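Local coordinates for protein acinetobacter secreted protease CpaA (Acinetobacter nosocomialis M2, PDB 6O38) that is a secreted zinc metalloprotease, probably cleaving extracellular proteins, that leaves the cell by type II secretion and forms a complex with its chaperone CpaB, at residues A[2-13]-A[22-33]. Numbering follows the deposited sequence.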
ATOM      1  N   ALA A   2      20.475  38.919  -7.890  1.00 85.74           N
ATOM      2  CA  ALA A   2      19.459  37.910  -7.609  1.00 81.46           C
ATOM      3  C   ALA A   2      18.059  38.465  -7.854  1.00 80.34           C
ATOM      4  O   ALA A   2      17.767  39.610  -7.508  1.00 82.61           O
ATOM      5  CB  ALA A   2      19.590  37.407  -6.179  1.00 80.81           C
ATOM      6  N   THR A   3      17.198  37.645  -8.449  1.00 78.81           N
ATOM      7  CA  THR A   3      15.829  38.032  -8.759  1.00 77.76           C
ATOM      8  C   THR A   3      14.884  37.423  -7.731  1.00 75.23           C
ATOM      9  O   THR A   3      14.948  36.219  -7.460  1.00 73.26           O
ATOM     10  CB  THR A   3      15.440  37.582 -10.168  1.00 76.76           C
ATOM     11  OG1 THR A   3      16.350  38.147 -11.120  1.00 79.50           O
ATOM     12  CG2 THR A   3      14.024  38.032 -10.502  1.00 76.30           C
ATOM     13  N   VAL A   4      14.013  38.253  -7.167  1.00 74.60           N
ATOM     14  CA  VAL A   4      13.080  37.833  -6.127  1.00 73.00           C
ATOM     15  C   VAL A   4      11.700  37.678  -6.749  1.00 71.72           C
ATOM     16  O   VAL A   4      11.178  38.614  -7.367  1.00 73.15           O
ATOM     17  CB  VAL A   4      13.050  38.836  -4.963  1.00 75.56           C
ATOM     18  CG1 VAL A   4      12.233  38.279  -3.806  1.00 74.30           C
ATOM     19  CG2 VAL A   4      14.464  39.176  -4.517  1.00 77.95           C
ATOM     20  N   LEU A   5      11.108  36.498  -6.585  1.00 72.13           N
ATOM     21  CA  LEU A   5       9.766  36.211  -7.068  1.00 72.43           C
ATOM     22  C   LEU A   5       8.953  35.591  -5.939  1.00 71.88           C
ATOM     23  O   LEU A   5       9.479  35.246  -4.877  1.00 71.07           O
ATOM     24  CB  LEU A   5       9.793  35.281  -8.288  1.00 72.17           C
ATOM     25  CG  LEU A   5       9.254  35.863  -9.598  1.00 73.60           C
ATOM     26  CD1 LEU A   5      10.033  37.105 -10.003  1.00 74.45           C
ATOM     27  CD2 LEU A   5       9.293  34.821 -10.703  1.00 73.38           C
ATOM     28  N   SER A   6       7.652  35.448  -6.179  1.00 72.04           N
ATOM     29  CA  SER A   6       6.727  34.948  -5.174  1.00 71.66           C
ATOM     30  C   SER A   6       5.452  34.505  -5.877  1.00 72.71           C
ATOM     31  O   SER A   6       5.236  34.851  -7.045  1.00 74.13           O
ATOM     32  CB  SER A   6       6.425  36.023  -4.117  1.00 72.27           C
ATOM     33  OG  SER A   6       5.819  37.161  -4.707  1.00 74.02           O
ATOM     34  N   PRO A   7       4.599  33.722  -5.203  1.00 71.33           N
ATOM     35  CA  PRO A   7       3.334  33.306  -5.839  1.00 72.81           C
ATOM     36  C   PRO A   7       2.492  34.455  -6.375  1.00 75.11           C
ATOM     37  O   PRO A   7       2.018  34.384  -7.515  1.00 76.85           O
ATOM     38  CB  PRO A   7       2.625  32.549  -4.710  1.00 71.79           C
ATOM     39  CG  PRO A   7       3.734  31.973  -3.913  1.00 69.63           C
ATOM     40  CD  PRO A   7       4.842  32.994  -3.943  1.00 69.67           C
ATOM     41  N   ASN A   8       2.295  35.518  -5.588  1.00 72.52           N
ATOM     42  CA  ASN A   8       1.492  36.642  -6.062  1.00 74.77           C
ATOM     43  C   ASN A   8       2.097  37.282  -7.306  1.00 75.72           C
ATOM     44  O   ASN A   8       1.373  37.871  -8.116  1.00 77.70           O
ATOM     45  CB  ASN A   8       1.326  37.684  -4.956  1.00 75.07           C
ATOM     46  CG  ASN A   8       0.462  37.190  -3.812  1.00 74.75           C
ATOM     47  OD1 ASN A   8       0.653  37.580  -2.660  1.00 74.50           O
ATOM     48  ND2 ASN A   8      -0.494  36.323  -4.124  1.00 75.21           N
ATOM     49  N   GLN A   9       3.412  37.175  -7.475  1.00 73.84           N
ATOM     50  CA  GLN A   9       4.093  37.646  -8.672  1.00 74.39           C
ATOM     51  C   GLN A   9       4.218  36.565  -9.738  1.00 74.41           C
ATOM     52  O   GLN A   9       4.928  36.766 -10.728  1.00 74.26           O
ATOM     53  CB  GLN A   9       5.482  38.178  -8.307  1.00 73.14           C
ATOM     54  CG  GLN A   9       5.465  39.344  -7.333  1.00 73.68           C
ATOM     55  CD  GLN A   9       6.812  39.572  -6.675  1.00 73.81           C
ATOM     56  OE1 GLN A   9       7.575  38.632  -6.456  1.00 71.86           O
ATOM     57  NE2 GLN A   9       7.111  40.827  -6.358  1.00 76.72           N
ATOM     58  N   ASN A  10       3.548  35.427  -9.558  1.00 74.44           N
ATOM     59  CA  ASN A  10       3.662  34.288 -10.465  1.00 74.61           C
ATOM     60  C   ASN A  10       2.287  33.698 -10.753  1.00 76.39           C
ATOM     61  O   ASN A  10       2.118  32.476 -10.821  1.00 76.24           O
ATOM     62  CB  ASN A  10       4.598  33.225  -9.890  1.00 72.43           C
ATOM     63  CG  ASN A  10       5.088  32.246 -10.938  1.00 72.45           C
ATOM     64  OD1 ASN A  10       5.347  32.620 -12.081  1.00 73.13           O
ATOM     65  ND2 ASN A  10       5.208  30.980 -10.554  1.00 71.56           N
ATOM     66  N   ASN A  11       1.284  34.565 -10.921  1.00 74.71           N
ATOM     67  CA  ASN A  11      -0.100  34.155 -11.176  1.00 76.27           C
ATOM     68  C   ASN A  11      -0.641  33.243 -10.078  1.00 75.04           C
ATOM     69  O   ASN A  11      -1.477  32.374 -10.341  1.00 75.51           O
ATOM     70  CB  ASN A  11      -0.247  33.476 -12.541  1.00 77.53           C
ATOM     71  CG  ASN A  11      -0.376  34.469 -13.676  1.00 79.02           C
ATOM     72  OD1 ASN A  11      -0.670  35.644 -13.460  1.00 79.66           O
ATOM     73  ND2 ASN A  11      -0.169  33.996 -14.898  1.00 79.46           N
ATOM     74  N   ASN A  12      -0.170  33.435  -8.844  1.00 76.21           N
ATOM     75  CA  ASN A  12      -0.597  32.632  -7.697  1.00 74.86           C
ATOM     76  C   ASN A  12      -0.356  31.144  -7.943  1.00 73.79           C
ATOM     77  O   ASN A  12      -1.141  30.290  -7.524  1.00 73.64           O
ATOM     78  CB  ASN A  12      -2.063  32.898  -7.350  1.00 76.46           C
ATOM     79  CG  ASN A  12      -2.346  34.368  -7.107  1.00 77.78           C
ATOM     80  OD1 ASN A  12      -1.525  35.085  -6.533  1.00 76.87           O
ATOM     81  ND2 ASN A  12      -3.511  34.828  -7.549  1.00 79.73           N
ATOM     82  N   SER A  13       0.741  30.831  -8.628  1.00 73.73           N
ATOM     83  CA  SER A  13       1.074  29.465  -8.999  1.00 72.87           C
ATOM     84  C   SER A  13       2.424  29.074  -8.414  1.00 70.61           C
ATOM     85  O   SER A  13       3.325  29.907  -8.272  1.00 70.17           O
ATOM     86  CB  SER A  13       1.104  29.293 -10.523  1.00 74.91           C
ATOM     87  OG  SER A  13       1.498  27.980 -10.879  1.00 74.17           O
ATOM     88  N   ASP A  22      19.503  33.468 -11.937  1.00 79.72           N
ATOM     89  CA  ASP A  22      19.617  33.409 -10.480  1.00 78.39           C
ATOM     90  C   ASP A  22      18.278  33.873  -9.911  1.00 75.54           C
ATOM     91  O   ASP A  22      18.028  35.078  -9.813  1.00 76.03           O
ATOM     92  CB  ASP A  22      20.771  34.269  -9.982  1.00 81.19           C
ATOM     93  CG  ASP A  22      21.080  34.040  -8.516  1.00 80.98           C
ATOM     94  OD1 ASP A  22      20.538  33.078  -7.934  1.00 78.95           O
ATOM     95  OD2 ASP A  22      21.867  34.826  -7.947  1.00 83.19           O
ATOM     96  N   LEU A  23      17.432  32.918  -9.541  1.00 75.67           N
ATOM     97  CA  LEU A  23      16.071  33.194  -9.107  1.00 73.75           C
ATOM     98  C   LEU A  23      15.893  32.829  -7.639  1.00 72.46           C
ATOM     99  O   LEU A  23      16.495  31.874  -7.141  1.00 72.35           O
ATOM    100  CB  LEU A  23      15.064  32.423  -9.967  1.00 72.75           C
ATOM    101  CG  LEU A  23      13.572  32.622  -9.691  1.00 71.68           C
ATOM    102  CD1 LEU A  23      13.214  34.099  -9.698  1.00 72.81           C
ATOM    103  CD2 LEU A  23      12.748  31.870 -10.719  1.00 71.53           C
ATOM    104  N   GLU A  24      15.056  33.603  -6.951  1.00 72.70           N
ATOM    105  CA  GLU A  24      14.740  33.375  -5.544  1.00 72.10           C
ATOM    106  C   GLU A  24      13.226  33.422  -5.379  1.00 71.09           C
ATOM    107  O   GLU A  24      12.612  34.479  -5.551  1.00 71.83           O
ATOM    108  CB  GLU A  24      15.424  34.408  -4.650  1.00 73.85           C
ATOM    109  CG  GLU A  24      15.352  34.083  -3.169  1.00 74.10           C
ATOM    110  CD  GLU A  24      16.373  34.852  -2.356  1.00 77.29           C
ATOM    111  OE1 GLU A  24      16.463  36.087  -2.518  1.00 79.42           O
ATOM    112  OE2 GLU A  24      17.095  34.215  -1.562  1.00 78.22           O
ATOM    113  N   PHE A  25      12.632  32.280  -5.044  1.00 69.44           N
ATOM    114  CA  PHE A  25      11.189  32.153  -4.882  1.00 69.21           C
ATOM    115  C   PHE A  25      10.860  32.143  -3.394  1.00 69.22           C
ATOM    116  O   PHE A  25      11.278  31.232  -2.670  1.00 68.76           O
ATOM    117  CB  PHE A  25      10.686  30.879  -5.563  1.00 68.42           C
ATOM    118  CG  PHE A  25       9.200  30.844  -5.773  1.00 69.07           C
ATOM    119  CD1 PHE A  25       8.625  31.498  -6.850  1.00 70.44           C
ATOM    120  CD2 PHE A  25       8.379  30.145  -4.905  1.00 68.75           C
ATOM    121  CE1 PHE A  25       7.258  31.464  -7.052  1.00 71.79           C
ATOM    122  CE2 PHE A  25       7.011  30.106  -5.101  1.00 69.65           C
ATOM    123  CZ  PHE A  25       6.450  30.767  -6.176  1.00 71.31           C
ATOM    124  N   SER A  26      10.115  33.148  -2.943  1.00 70.30           N
ATOM    125  CA  SER A  26       9.836  33.345  -1.528  1.00 70.53           C
ATOM    126  C   SER A  26       8.364  33.098  -1.226  1.00 70.38           C
ATOM    127  O   SER A  26       7.483  33.508  -1.990  1.00 70.97           O
ATOM    128  CB  SER A  26      10.223  34.759  -1.086  1.00 72.32           C
ATOM    129  OG  SER A  26      11.615  34.980  -1.244  1.00 73.40           O
ATOM    130  N   LEU A  27       8.108  32.429  -0.106  1.00 69.91           N
ATOM    131  CA  LEU A  27       6.761  32.157   0.379  1.00 70.15           C
ATOM    132  C   LEU A  27       6.549  32.883   1.700  1.00 72.70           C
ATOM    133  O   LEU A  27       7.420  32.851   2.577  1.00 74.08           O
ATOM    134  CB  LEU A  27       6.538  30.652   0.558  1.00 69.16           C
ATOM    135  CG  LEU A  27       6.571  29.784  -0.701  1.00 68.13           C
ATOM    136  CD1 LEU A  27       6.957  28.356  -0.354  1.00 67.38           C
ATOM    137  CD2 LEU A  27       5.223  29.812  -1.401  1.00 68.53           C
ATOM    138  N   ALA A  28       5.397  33.537   1.840  1.00 71.74           N
ATOM    139  CA  ALA A  28       5.059  34.276   3.048  1.00 74.92           C
ATOM    140  C   ALA A  28       3.620  33.956   3.433  1.00 75.82           C
ATOM    141  O   ALA A  28       2.928  33.196   2.749  1.00 74.02           O
ATOM    142  CB  ALA A  28       5.265  35.783   2.853  1.00 76.72           C
ATOM    143  N   ASN A  29       3.165  34.543   4.543  1.00 78.09           N
ATOM    144  CA  ASN A  29       1.807  34.278   5.009  1.00 79.65           C
ATOM    145  C   ASN A  29       0.768  34.832   4.041  1.00 79.31           C
ATOM    146  O   ASN A  29      -0.222  34.159   3.734  1.00 78.85           O
ATOM    147  CB  ASN A  29       1.606  34.861   6.408  1.00 83.63           C
ATOM    148  CG  ASN A  29       2.119  33.942   7.499  1.00 84.72           C
ATOM    149  OD1 ASN A  29       2.135  32.722   7.342  1.00 82.95           O
ATOM    150  ND2 ASN A  29       2.540  34.525   8.615  1.00 87.99           N
ATOM    151  N   GLY A  30       0.972  36.051   3.553  1.00 79.92           N
ATOM    152  CA  GLY A  30       0.098  36.625   2.554  1.00 79.87           C
ATOM    153  C   GLY A  30       0.458  36.288   1.128  1.00 76.79           C
ATOM    154  O   GLY A  30      -0.244  36.704   0.201  1.00 76.89           O
ATOM    155  N   ASN A  31       1.538  35.532   0.921  1.00 76.02           N
ATOM    156  CA  ASN A  31       2.030  35.179  -0.413  1.00 73.62           C
ATOM    157  C   ASN A  31       2.488  33.723  -0.334  1.00 71.74           C
ATOM    158  O   ASN A  31       3.647  33.445  -0.012  1.00 70.77           O
ATOM    159  CB  ASN A  31       3.157  36.112  -0.837  1.00 73.83           C
ATOM    160  CG  ASN A  31       3.279  36.238  -2.339  1.00 73.82           C
ATOM    161  OD1 ASN A  31       2.892  35.340  -3.083  1.00 73.50           O
ATOM    162  ND2 ASN A  31       3.810  37.366  -2.793  1.00 74.82           N
ATOM    163  N   TRP A  32       1.579  32.800  -0.642  1.00 72.66           N
ATOM    164  CA  TRP A  32       1.824  31.390  -0.376  1.00 71.29           C
ATOM    165  C   TRP A  32       1.070  30.524  -1.374  1.00 71.44           C
ATOM    166  O   TRP A  32       0.000  30.896  -1.864  1.00 73.04           O
ATOM    167  CB  TRP A  32       1.413  31.025   1.058  1.00 71.76           C
ATOM    168  CG  TRP A  32       1.355  29.552   1.332  1.00 71.00           C
ATOM    169  CD1 TRP A  32       2.387  28.748   1.721  1.00 70.13           C
ATOM    170  CD2 TRP A  32       0.200  28.710   1.246  1.00 71.43           C
ATOM    171  NE1 TRP A  32       1.946  27.456   1.878  1.00 70.02           N
ATOM    172  CE2 TRP A  32       0.608  27.407   1.591  1.00 70.75           C
ATOM    173  CE3 TRP A  32      -1.138  28.932   0.906  1.00 72.66           C
ATOM    174  CZ2 TRP A  32      -0.276  26.329   1.610  1.00 71.19           C
ATOM    175  CZ3 TRP A  32      -2.013  27.860   0.925  1.00 73.08           C
ATOM    176  CH2 TRP A  32      -1.579  26.575   1.273  1.00 72.31           C
ATOM    177  N   VAL A  33       1.650  29.360  -1.668  1.00 69.94           N
ATOM    178  CA  VAL A  33       1.001  28.324  -2.460  1.00 70.20           C
ATOM    179  C   VAL A  33       1.445  26.979  -1.900  1.00 68.81           C
ATOM    180  O   VAL A  33       2.547  26.847  -1.360  1.00 67.80           O
ATOM    181  CB  VAL A  33       1.331  28.462  -3.967  1.00 70.95           C
ATOM    182  CG1 VAL A  33       2.802  28.171  -4.224  1.00 69.55           C
ATOM    183  CG2 VAL A  33       0.435  27.560  -4.806  1.00 72.08           C
TER
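Pro7 packs its ring against Phe25, Leu27 and Val33. Pro7 CD lies 3.5 Å from Phe25 CZ. Ser6 CA sits over one face of the Phe25 ring. Beside this apolar cluster, the Asn31 amide reaches back to the turn after Ser6. Asn31 holds CG anti to its own backbone N (chi1 -154°), which carries the amide across to Ser6 and Asn8. Asn31 OD1 accepts the backbone N-H of Asn8 at 2.6 Å, and Asn31 ND2 makes a weak bond to Ser6 OG. The side chains of Asn8 and Asn31 come from opposite directions, and their amide planes are 26° apart. Pro7 O holds the turn by accepting from Asn10 N and Asn12 N, which arrive from opposite faces of its plane.

Strand 3-5, which leads into the turn, pairs in parallel with strand 22-27. Leu5 N donates to Glu24 O at 2.7 Å, and Ser26 N donates to Leu5 O at 2.9 Å. Leu5 CB also meets Leu23 CD1 on the face shared with Phe25. On the other face, Glu24 lies alongside Val4 and forms a salt bridge with Arg51. Strand 22-27 belongs to the first StcE-type beta-sandwich domain. It runs between strands 3-5 and 47-52, parallel to both. Leu36 of strand 35-37 touches Phe25 and Leu27.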